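Local structure of phospholipase C-beta (PLC-beta) (Sepia officinalis, 3QR0) at residues F405-P411 against P459-K465; L467-K472 against L517-P523. The protein is a calcium-binding, multidomain protein of the phospholipase C-beta family, built from PH, EF-hand, TIM-barrel (X and Y) and C2 domains. One frame throughout, in Å; residues are numbered along the deposited sequence.

Contact 1: F405-P411 against P459-K465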
ATOM      1  N   PHE A 405      -5.438  -7.774  13.642  1.00 22.05           N
ATOM      2  CA  PHE A 405      -5.674  -8.811  12.652  1.00 22.27           C
ATOM      3  C   PHE A 405      -6.896  -8.582  11.762  1.00 22.52           C
ATOM      4  O   PHE A 405      -7.452  -9.535  11.214  1.00 22.49           O
ATOM      5  CB  PHE A 405      -5.724 -10.174  13.354  1.00 22.62           C
ATOM      6  CG  PHE A 405      -4.519 -10.431  14.214  1.00 22.61           C
ATOM      7  CD1 PHE A 405      -3.274 -10.636  13.631  1.00 22.00           C
ATOM      8  CD2 PHE A 405      -4.609 -10.404  15.598  1.00 22.65           C
ATOM      9  CE1 PHE A 405      -2.145 -10.845  14.414  1.00 22.62           C
ATOM     10  CE2 PHE A 405      -3.488 -10.613  16.388  1.00 22.93           C
ATOM     11  CZ  PHE A 405      -2.254 -10.836  15.798  1.00 23.05           C
ATOM     12  N   LYS A 406      -7.287  -7.321  11.586  1.00 22.53           N
ATOM     13  CA  LYS A 406      -8.410  -6.984  10.706  1.00 23.20           C
ATOM     14  C   LYS A 406      -8.076  -7.154   9.224  1.00 22.94           C
ATOM     15  O   LYS A 406      -8.954  -7.527   8.444  1.00 23.11           O
ATOM     16  CB  LYS A 406      -8.932  -5.555  10.960  1.00 23.31           C
ATOM     17  CG  LYS A 406      -9.805  -5.439  12.190  1.00 25.09           C
ATOM     18  CD  LYS A 406     -10.538  -4.084  12.283  1.00 26.20           C
ATOM     19  CE  LYS A 406     -11.919  -4.129  11.625  1.00 26.97           C
ATOM     20  NZ  LYS A 406     -12.724  -2.892  11.908  1.00 27.28           N
ATOM     21  N   VAL A 407      -6.832  -6.876   8.832  1.00 22.52           N
ATOM     22  CA  VAL A 407      -6.440  -6.983   7.420  1.00 22.70           C
ATOM     23  C   VAL A 407      -5.440  -8.097   7.139  1.00 22.56           C
ATOM     24  O   VAL A 407      -5.320  -8.529   5.998  1.00 22.49           O
ATOM     25  CB  VAL A 407      -5.880  -5.651   6.852  1.00 22.44           C
ATOM     26  CG1 VAL A 407      -6.796  -4.491   7.221  1.00 21.96           C
ATOM     27  CG2 VAL A 407      -4.445  -5.413   7.324  1.00 23.15           C
ATOM     28  N   SER A 408      -4.734  -8.556   8.170  1.00 22.85           N
ATOM     29  CA  SER A 408      -3.784  -9.661   8.046  1.00 22.81           C
ATOM     30  C   SER A 408      -3.919 -10.607   9.228  1.00 23.57           C
ATOM     31  O   SER A 408      -4.063 -10.160  10.361  1.00 23.78           O
ATOM     32  CB  SER A 408      -2.354  -9.117   7.999  1.00 22.66           C
ATOM     33  OG  SER A 408      -1.397 -10.164   8.058  1.00 21.08           O
ATOM     34  N   ASP A 409      -3.845 -11.908   8.958  1.00 23.90           N
ATOM     35  CA  ASP A 409      -3.847 -12.929  10.006  1.00 24.73           C
ATOM     36  C   ASP A 409      -2.454 -13.195  10.572  1.00 23.99           C
ATOM     37  O   ASP A 409      -2.317 -13.959  11.530  1.00 24.23           O
ATOM     38  CB  ASP A 409      -4.399 -14.253   9.460  1.00 25.57           C
ATOM     39  CG  ASP A 409      -5.903 -14.233   9.264  1.00 28.15           C
ATOM     40  OD1 ASP A 409      -6.595 -13.424   9.917  1.00 31.37           O
ATOM     41  OD2 ASP A 409      -6.395 -15.055   8.458  1.00 33.05           O
ATOM     42  N   TYR A 410      -1.426 -12.587   9.986  1.00 22.67           N
ATOM     43  CA  TYR A 410      -0.038 -12.965  10.293  1.00 22.43           C
ATOM     44  C   TYR A 410       0.546 -12.157  11.463  1.00 21.77           C
ATOM     45  O   TYR A 410       0.062 -11.074  11.766  1.00 21.82           O
ATOM     46  CB  TYR A 410       0.792 -12.961   8.995  1.00 22.04           C
ATOM     47  CG  TYR A 410       0.386 -14.158   8.157  1.00 22.85           C
ATOM     48  CD1 TYR A 410       0.979 -15.396   8.364  1.00 23.68           C
ATOM     49  CD2 TYR A 410      -0.661 -14.080   7.239  1.00 22.74           C
ATOM     50  CE1 TYR A 410       0.582 -16.516   7.652  1.00 24.32           C
ATOM     51  CE2 TYR A 410      -1.070 -15.203   6.517  1.00 24.27           C
ATOM     52  CZ  TYR A 410      -0.439 -16.420   6.730  1.00 24.68           C
ATOM     53  OH  TYR A 410      -0.818 -17.553   6.036  1.00 24.32           O
ATOM     54  N   PRO A 411       1.559 -12.709  12.157  1.00 21.87           N
ATOM     55  CA  PRO A 411       1.878 -12.207  13.499  1.00 21.69           C
ATOM     56  C   PRO A 411       2.344 -10.753  13.585  1.00 21.35           C
ATOM     57  O   PRO A 411       2.935 -10.212  12.642  1.00 20.75           O
ATOM     58  CB  PRO A 411       2.979 -13.159  13.999  1.00 22.15           C
ATOM     59  CG  PRO A 411       3.488 -13.861  12.794  1.00 22.21           C
ATOM     60  CD  PRO A 411       2.382 -13.878  11.789  1.00 22.12           C
ATOM     61  N   PRO A 459       5.697 -17.752  10.141  1.00 22.67           N
ATOM     62  CA  PRO A 459       4.535 -16.881  10.295  1.00 22.80           C
ATOM     63  C   PRO A 459       3.225 -17.674  10.394  1.00 23.32           C
ATOM     64  O   PRO A 459       2.324 -17.295  11.148  1.00 23.09           O
ATOM     65  CB  PRO A 459       4.567 -16.016   9.026  1.00 22.24           C
ATOM     66  CG  PRO A 459       5.996 -16.016   8.596  1.00 22.13           C
ATOM     67  CD  PRO A 459       6.531 -17.369   8.984  1.00 22.17           C
ATOM     68  N   TYR A 460       3.143 -18.777   9.654  1.00 24.21           N
ATOM     69  CA  TYR A 460       1.968 -19.643   9.674  1.00 25.24           C
ATOM     70  C   TYR A 460       1.725 -20.229  11.075  1.00 25.89           C
ATOM     71  O   TYR A 460       0.584 -20.293  11.537  1.00 25.85           O
ATOM     72  CB  TYR A 460       2.116 -20.762   8.638  1.00 25.77           C
ATOM     73  CG  TYR A 460       0.842 -21.536   8.395  1.00 27.56           C
ATOM     74  CD1 TYR A 460      -0.146 -21.038   7.549  1.00 29.15           C
ATOM     75  CD2 TYR A 460       0.622 -22.758   9.011  1.00 30.69           C
ATOM     76  CE1 TYR A 460      -1.325 -21.744   7.326  1.00 30.69           C
ATOM     77  CE2 TYR A 460      -0.553 -23.474   8.790  1.00 32.10           C
ATOM     78  CZ  TYR A 460      -1.518 -22.954   7.948  1.00 31.41           C
ATOM     79  OH  TYR A 460      -2.681 -23.653   7.729  1.00 34.93           O
ATOM     80  N   ASP A 461       2.801 -20.627  11.753  1.00 26.34           N
ATOM     81  CA  ASP A 461       2.698 -21.153  13.118  1.00 27.18           C
ATOM     82  C   ASP A 461       2.116 -20.117  14.065  1.00 26.82           C
ATOM     83  O   ASP A 461       1.454 -20.472  15.035  1.00 26.88           O
ATOM     84  CB  ASP A 461       4.070 -21.561  13.674  1.00 27.75           C
ATOM     85  CG  ASP A 461       4.684 -22.736  12.947  1.00 29.26           C
ATOM     86  OD1 ASP A 461       3.936 -23.556  12.368  1.00 30.62           O
ATOM     87  OD2 ASP A 461       5.936 -22.834  12.972  1.00 30.82           O
ATOM     88  N   LEU A 462       2.378 -18.841  13.781  1.00 25.77           N
ATOM     89  CA  LEU A 462       2.077 -17.761  14.709  1.00 25.59           C
ATOM     90  C   LEU A 462       0.969 -16.821  14.226  1.00 24.98           C
ATOM     91  O   LEU A 462       0.903 -15.678  14.656  1.00 24.02           O
ATOM     92  CB  LEU A 462       3.358 -16.972  14.987  1.00 25.36           C
ATOM     93  CG  LEU A 462       4.480 -17.756  15.679  1.00 26.06           C
ATOM     94  CD1 LEU A 462       5.681 -16.866  15.909  1.00 26.30           C
ATOM     95  CD2 LEU A 462       3.998 -18.347  16.993  1.00 27.46           C
ATOM     96  N   ARG A 463       0.086 -17.312  13.362  1.00 25.06           N
ATOM     97  CA  ARG A 463      -1.054 -16.519  12.917  1.00 25.11           C
ATOM     98  C   ARG A 463      -1.887 -16.083  14.116  1.00 25.35           C
ATOM     99  O   ARG A 463      -2.077 -16.851  15.061  1.00 25.55           O
ATOM    100  CB  ARG A 463      -1.935 -17.307  11.950  1.00 25.47           C
ATOM    101  CG  ARG A 463      -1.375 -17.423  10.546  1.00 26.02           C
ATOM    102  CD  ARG A 463      -2.250 -18.343   9.714  1.00 27.31           C
ATOM    103  NE  ARG A 463      -2.239 -19.690  10.275  1.00 29.58           N
ATOM    104  CZ  ARG A 463      -3.180 -20.613  10.076  1.00 31.50           C
ATOM    105  NH1 ARG A 463      -4.241 -20.361   9.318  1.00 32.04           N
ATOM    106  NH2 ARG A 463      -3.058 -21.798  10.652  1.00 32.11           N
ATOM    107  N   LYS A 464      -2.359 -14.839  14.071  1.00 25.16           N
ATOM    108  CA  LYS A 464      -3.182 -14.259  15.133  1.00 25.82           C
ATOM    109  C   LYS A 464      -2.458 -14.210  16.479  1.00 25.45           C
ATOM    110  O   LYS A 464      -3.093 -14.316  17.527  1.00 26.14           O
ATOM    111  CB  LYS A 464      -4.509 -15.023  15.265  1.00 26.62           C
ATOM    112  CG  LYS A 464      -5.336 -15.062  13.975  1.00 28.99           C
ATOM    113  CD  LYS A 464      -6.449 -14.039  13.978  1.00 31.44           C
ATOM    114  CE  LYS A 464      -7.618 -14.484  14.848  1.00 33.51           C
ATOM    115  NZ  LYS A 464      -8.387 -13.314  15.367  1.00 35.49           N
ATOM    116  N   LYS A 465      -1.136 -14.046  16.451  1.00 24.57           N
ATOM    117  CA  LYS A 465      -0.351 -13.905  17.675  1.00 24.57           C
ATOM    118  C   LYS A 465       0.422 -12.588  17.697  1.00 23.87           C
ATOM    119  O   LYS A 465       0.898 -12.111  16.660  1.00 23.28           O
ATOM    120  CB  LYS A 465       0.619 -15.076  17.849  1.00 24.99           C
ATOM    121  CG  LYS A 465      -0.050 -16.449  17.962  1.00 26.23           C
ATOM    122  CD  LYS A 465      -0.836 -16.586  19.252  1.00 27.75           C
ATOM    123  CE  LYS A 465      -1.593 -17.900  19.320  1.00 29.71           C
ATOM    124  NZ  LYS A 465      -2.563 -17.868  20.441  1.00 31.10           N
TER

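Contact 2: L467-K472 against L517-P523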
ATOM      1  N   LEU A 467       3.664 -10.813  19.418  1.00 23.48           N
ATOM      2  CA  LEU A 467       4.931 -11.089  20.087  1.00 24.01           C
ATOM      3  C   LEU A 467       5.486  -9.818  20.703  1.00 23.96           C
ATOM      4  O   LEU A 467       5.366  -8.730  20.124  1.00 23.37           O
ATOM      5  CB  LEU A 467       5.952 -11.685  19.115  1.00 24.16           C
ATOM      6  CG  LEU A 467       5.694 -13.142  18.733  1.00 25.47           C
ATOM      7  CD1 LEU A 467       4.675 -13.210  17.616  1.00 26.31           C
ATOM      8  CD2 LEU A 467       6.995 -13.835  18.323  1.00 27.78           C
ATOM      9  N   ILE A 468       6.082  -9.963  21.882  1.00 24.40           N
ATOM     10  CA  ILE A 468       6.648  -8.840  22.610  1.00 24.86           C
ATOM     11  C   ILE A 468       8.159  -8.850  22.490  1.00 25.06           C
ATOM     12  O   ILE A 468       8.807  -9.824  22.871  1.00 25.27           O
ATOM     13  CB  ILE A 468       6.306  -8.883  24.118  1.00 25.54           C
ATOM     14  CG1 ILE A 468       4.795  -9.006  24.332  1.00 25.99           C
ATOM     15  CG2 ILE A 468       6.845  -7.630  24.811  1.00 25.68           C
ATOM     16  CD1 ILE A 468       3.990  -7.886  23.716  1.00 25.51           C
ATOM     17  N   LYS A 469       8.702  -7.750  21.975  1.00 25.10           N
ATOM     18  CA  LYS A 469      10.140  -7.521  21.923  1.00 25.73           C
ATOM     19  C   LYS A 469      10.501  -6.553  23.047  1.00 26.64           C
ATOM     20  O   LYS A 469      10.167  -5.365  22.997  1.00 26.18           O
ATOM     21  CB  LYS A 469      10.544  -6.957  20.559  1.00 25.30           C
ATOM     22  CG  LYS A 469      11.978  -6.436  20.470  1.00 25.95           C
ATOM     23  CD  LYS A 469      12.217  -5.703  19.157  1.00 26.09           C
ATOM     24  CE  LYS A 469      13.423  -4.774  19.233  1.00 26.76           C
ATOM     25  NZ  LYS A 469      13.272  -3.691  20.264  1.00 28.59           N
ATOM     26  N   ASN A 470      11.172  -7.084  24.063  1.00 27.98           N
ATOM     27  CA  ASN A 470      11.584  -6.326  25.235  1.00 29.24           C
ATOM     28  C   ASN A 470      12.787  -7.018  25.850  1.00 30.57           C
ATOM     29  O   ASN A 470      12.951  -8.231  25.695  1.00 30.38           O
ATOM     30  CB  ASN A 470      10.439  -6.257  26.248  1.00 29.44           C
ATOM     31  CG  ASN A 470      10.693  -5.260  27.368  1.00 30.59           C
ATOM     32  OD1 ASN A 470      10.264  -4.109  27.293  1.00 30.66           O
ATOM     33  ND2 ASN A 470      11.385  -5.699  28.417  1.00 30.59           N
ATOM     34  N   LYS A 471      13.629  -6.253  26.538  1.00 31.96           N
ATOM     35  CA  LYS A 471      14.762  -6.830  27.254  1.00 33.68           C
ATOM     36  C   LYS A 471      14.256  -7.925  28.186  1.00 35.11           C
ATOM     37  O   LYS A 471      13.156  -7.817  28.737  1.00 34.54           O
ATOM     38  CB  LYS A 471      15.501  -5.763  28.068  1.00 34.11           C
ATOM     39  CG  LYS A 471      16.264  -4.745  27.227  1.00 34.19           C
ATOM     40  CD  LYS A 471      16.600  -3.484  28.024  1.00 35.18           C
ATOM     41  CE  LYS A 471      17.626  -3.742  29.114  1.00 35.95           C
ATOM     42  NZ  LYS A 471      18.098  -2.458  29.730  1.00 36.40           N
ATOM     43  N   LYS A 472      15.041  -8.990  28.324  1.00 37.05           N
ATOM     44  CA  LYS A 472      14.766 -10.018  29.320  1.00 39.12           C
ATOM     45  C   LYS A 472      15.604  -9.718  30.552  1.00 41.34           C
ATOM     46  O   LYS A 472      16.446  -8.816  30.529  1.00 41.29           O
ATOM     47  CB  LYS A 472      15.051 -11.420  28.773  1.00 39.29           C
ATOM     48  CG  LYS A 472      13.962 -11.925  27.825  1.00 38.58           C
ATOM     49  CD  LYS A 472      14.104 -13.409  27.492  1.00 38.65           C
ATOM     50  CE  LYS A 472      13.519 -14.308  28.572  1.00 39.35           C
ATOM     51  NZ  LYS A 472      12.029 -14.292  28.601  1.00 37.62           N
ATOM     52  N   LEU A 517       7.103 -12.208  29.179  1.00 30.17           N
ATOM     53  CA  LEU A 517       6.358 -12.183  27.918  1.00 29.49           C
ATOM     54  C   LEU A 517       7.253 -12.314  26.677  1.00 28.57           C
ATOM     55  O   LEU A 517       6.746 -12.478  25.569  1.00 28.12           O
ATOM     56  CB  LEU A 517       5.537 -10.897  27.820  1.00 29.15           C
ATOM     57  CG  LEU A 517       4.601 -10.601  28.997  1.00 30.45           C
ATOM     58  CD1 LEU A 517       3.904  -9.278  28.782  1.00 31.09           C
ATOM     59  CD2 LEU A 517       3.583 -11.724  29.203  1.00 32.50           C
ATOM     60  N   VAL A 518       8.572 -12.243  26.862  1.00 28.29           N
ATOM     61  CA  VAL A 518       9.520 -12.280  25.747  1.00 27.32           C
ATOM     62  C   VAL A 518       9.974 -13.709  25.487  1.00 27.68           C
ATOM     63  O   VAL A 518      10.248 -14.460  26.423  1.00 28.43           O
ATOM     64  CB  VAL A 518      10.750 -11.386  26.024  1.00 27.29           C
ATOM     65  CG1 VAL A 518      11.693 -11.379  24.828  1.00 26.09           C
ATOM     66  CG2 VAL A 518      10.306  -9.962  26.365  1.00 26.28           C
ATOM     67  N   ASN A 519      10.039 -14.087  24.215  1.00 27.01           N
ATOM     68  CA  ASN A 519      10.508 -15.425  23.842  1.00 27.22           C
ATOM     69  C   ASN A 519      11.299 -15.425  22.536  1.00 26.58           C
ATOM     70  O   ASN A 519      12.524 -15.472  22.570  1.00 26.83           O
ATOM     71  CB  ASN A 519       9.353 -16.443  23.814  1.00 27.40           C
ATOM     72  CG  ASN A 519       8.051 -15.850  23.300  1.00 26.37           C
ATOM     73  OD1 ASN A 519       7.951 -15.473  22.139  1.00 25.81           O
ATOM     74  ND2 ASN A 519       7.044 -15.778  24.167  1.00 26.86           N
ATOM     75  N   TYR A 520      10.612 -15.360  21.396  1.00 25.92           N
ATOM     76  CA  TYR A 520      11.282 -15.519  20.101  1.00 25.87           C
ATOM     77  C   TYR A 520      11.949 -14.249  19.593  1.00 25.34           C
ATOM     78  O   TYR A 520      12.815 -14.316  18.717  1.00 25.35           O
ATOM     79  CB  TYR A 520      10.301 -16.045  19.047  1.00 25.79           C
ATOM     80  CG  TYR A 520       9.831 -17.439  19.371  1.00 25.77           C
ATOM     81  CD1 TYR A 520      10.708 -18.515  19.304  1.00 25.83           C
ATOM     82  CD2 TYR A 520       8.519 -17.677  19.773  1.00 26.19           C
ATOM     83  CE1 TYR A 520      10.294 -19.792  19.617  1.00 26.81           C
ATOM     84  CE2 TYR A 520       8.092 -18.948  20.084  1.00 26.72           C
ATOM     85  CZ  TYR A 520       8.983 -20.006  20.009  1.00 27.28           C
ATOM     86  OH  TYR A 520       8.561 -21.274  20.319  1.00 26.51           O
ATOM     87  N   ILE A 521      11.550 -13.098  20.127  1.00 25.05           N
ATOM     88  CA  ILE A 521      12.083 -11.825  19.663  1.00 24.58           C
ATOM     89  C   ILE A 521      12.803 -11.153  20.811  1.00 24.67           C
ATOM     90  O   ILE A 521      12.346 -10.136  21.336  1.00 24.40           O
ATOM     91  CB  ILE A 521      10.982 -10.887  19.101  1.00 23.94           C
ATOM     92  CG1 ILE A 521       9.963 -11.660  18.256  1.00 24.48           C
ATOM     93  CG2 ILE A 521      11.622  -9.774  18.278  1.00 23.83           C
ATOM     94  CD1 ILE A 521      10.535 -12.319  17.018  1.00 23.58           C
ATOM     95  N   GLN A 522      13.933 -11.729  21.206  1.00 25.21           N
ATOM     96  CA  GLN A 522      14.684 -11.228  22.343  1.00 25.81           C
ATOM     97  C   GLN A 522      15.766 -10.258  21.885  1.00 25.78           C
ATOM     98  O   GLN A 522      16.725 -10.668  21.243  1.00 26.02           O
ATOM     99  CB  GLN A 522      15.318 -12.379  23.128  1.00 26.66           C
ATOM    100  CG  GLN A 522      15.968 -11.923  24.411  1.00 27.44           C
ATOM    101  CD  GLN A 522      16.712 -13.027  25.125  1.00 29.56           C
ATOM    102  OE1 GLN A 522      16.458 -14.216  24.904  1.00 27.68           O
ATOM    103  NE2 GLN A 522      17.641 -12.636  25.996  1.00 30.65           N
ATOM    104  N   PRO A 523      15.623  -8.966  22.226  1.00 25.78           N
ATOM    105  CA  PRO A 523      16.635  -7.995  21.829  1.00 25.95           C
ATOM    106  C   PRO A 523      17.873  -8.095  22.706  1.00 26.66           C
ATOM    107  O   PRO A 523      17.762  -8.055  23.928  1.00 27.17           O
ATOM    108  CB  PRO A 523      15.933  -6.649  22.036  1.00 25.65           C
ATOM    109  CG  PRO A 523      14.936  -6.901  23.111  1.00 25.68           C
ATOM    110  CD  PRO A 523      14.601  -8.370  23.102  1.00 25.51           C
TER
HETATM  111  O   HOH W   1       9.230 -12.535  22.011  1.00 22.56           O
HETATM  112  O   HOH W   2       6.205 -12.637  22.943  1.00 27.47           O
HETATM  113  O   HOH W   3      17.220  -9.373  26.378  1.00 20.32           O

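Contact 1: F405-P411 against P459-K465
Two loops meet here through two aromatic rings: that of F405 packs on the backbone CA of K464, that of Y410 on the CG methylene of R463. F405, in the m rotamer, turns one face of its ring to K464 CA, which sits 3.6 Å from the ring centroid and nearly on its normal, a CH-pi contact; K464 is held there by left-handed backbone angles as the third residue of the type II turn L462-K465. The one direct hydrogen bond between the segments, K464 N to D409 O (2.7 Å), lies beside it. Y410, also m, offers a ring face to R463 CG, 4.0 Å from its centroid, and touches P459 CB with CD1 (3.7 Å). R463 bends back at chi3 (m), so its NE donates to Y460 O (3.2 Å) across the type I turn Y460-R463. P411 wedges its CG against L462 CB (3.8 Å). The loop after helix 393-403 thus leads into strand 412-418 alongside the loop entering strand 466-469, its parallel neighbour in the barrel; Y622 of strand 622-624 packs on both Y410 and P459.

Contact 2: L467-K472 against L517-P523
The apolar centre has two parts. In one, V518 CG2 lies 3.7 Å from N470 CB and 4.5 Å from I468 CG2, while I468 CG1 meets L517 CB (4.0 Å). In the other, L467 CD2 reaches I521 CG1 (3.7 Å) and Y520 CB (4.0 Å), and K469 lends its aliphatic part, CB to I521 CG2 (3.8 Å) and CG to P523 CG (4.0 Å). K469 NZ bonds S415 OG; the K469 side chain is about 9 Å from the bound calcium ion. Between the backbones, K469 CA makes a CA-H...O contact with I521 O (3.5 Å), and waters bridge the segments: water 2 accepts from I468 N (2.9 Å) and lies 2.7 Å from L517 O, and water 1 accepts from N519 N (2.8 Å) and I521 N (3.0 Å) and lies 2.9 Å from I468 O. At the polar edge K472 swings its chain over V518 so that NZ donates to V518 O (2.8 Å), with S515 O as second acceptor. There, water 3 joins K472 N (2.9 Å) to P523 O (2.8 Å). The contact brings together the X and Y parts of the TIM barrel: strand 466-469 lies beside strand 412-418, strand 522-523 beside strand 540-545, and helix 512-515 covers I468 and N470.

How the contacts relate
Contact 1 closes before contact 2 opens, and I466 alone separates K465 from L467: contact 1 ends at the entrance to strand 466-469 and contact 2 begins on it, with centres about 17 Å apart. They touch through L467, whose CD1 lies 4.0 Å from P411 CB and whose CD2 lies 4.1 Å from L462 CD1. Contact 1 joins the loops that lead into parallel strands 412-418 and 466-469, both in the X part. Contact 2 lies on strand 466-469 and the residues after it, where this edge strand meets 522-523, an edge strand of the Y sheet. Contact 2 alone thus joins X to Y, across a connection with an unmodelled gap at 475-484.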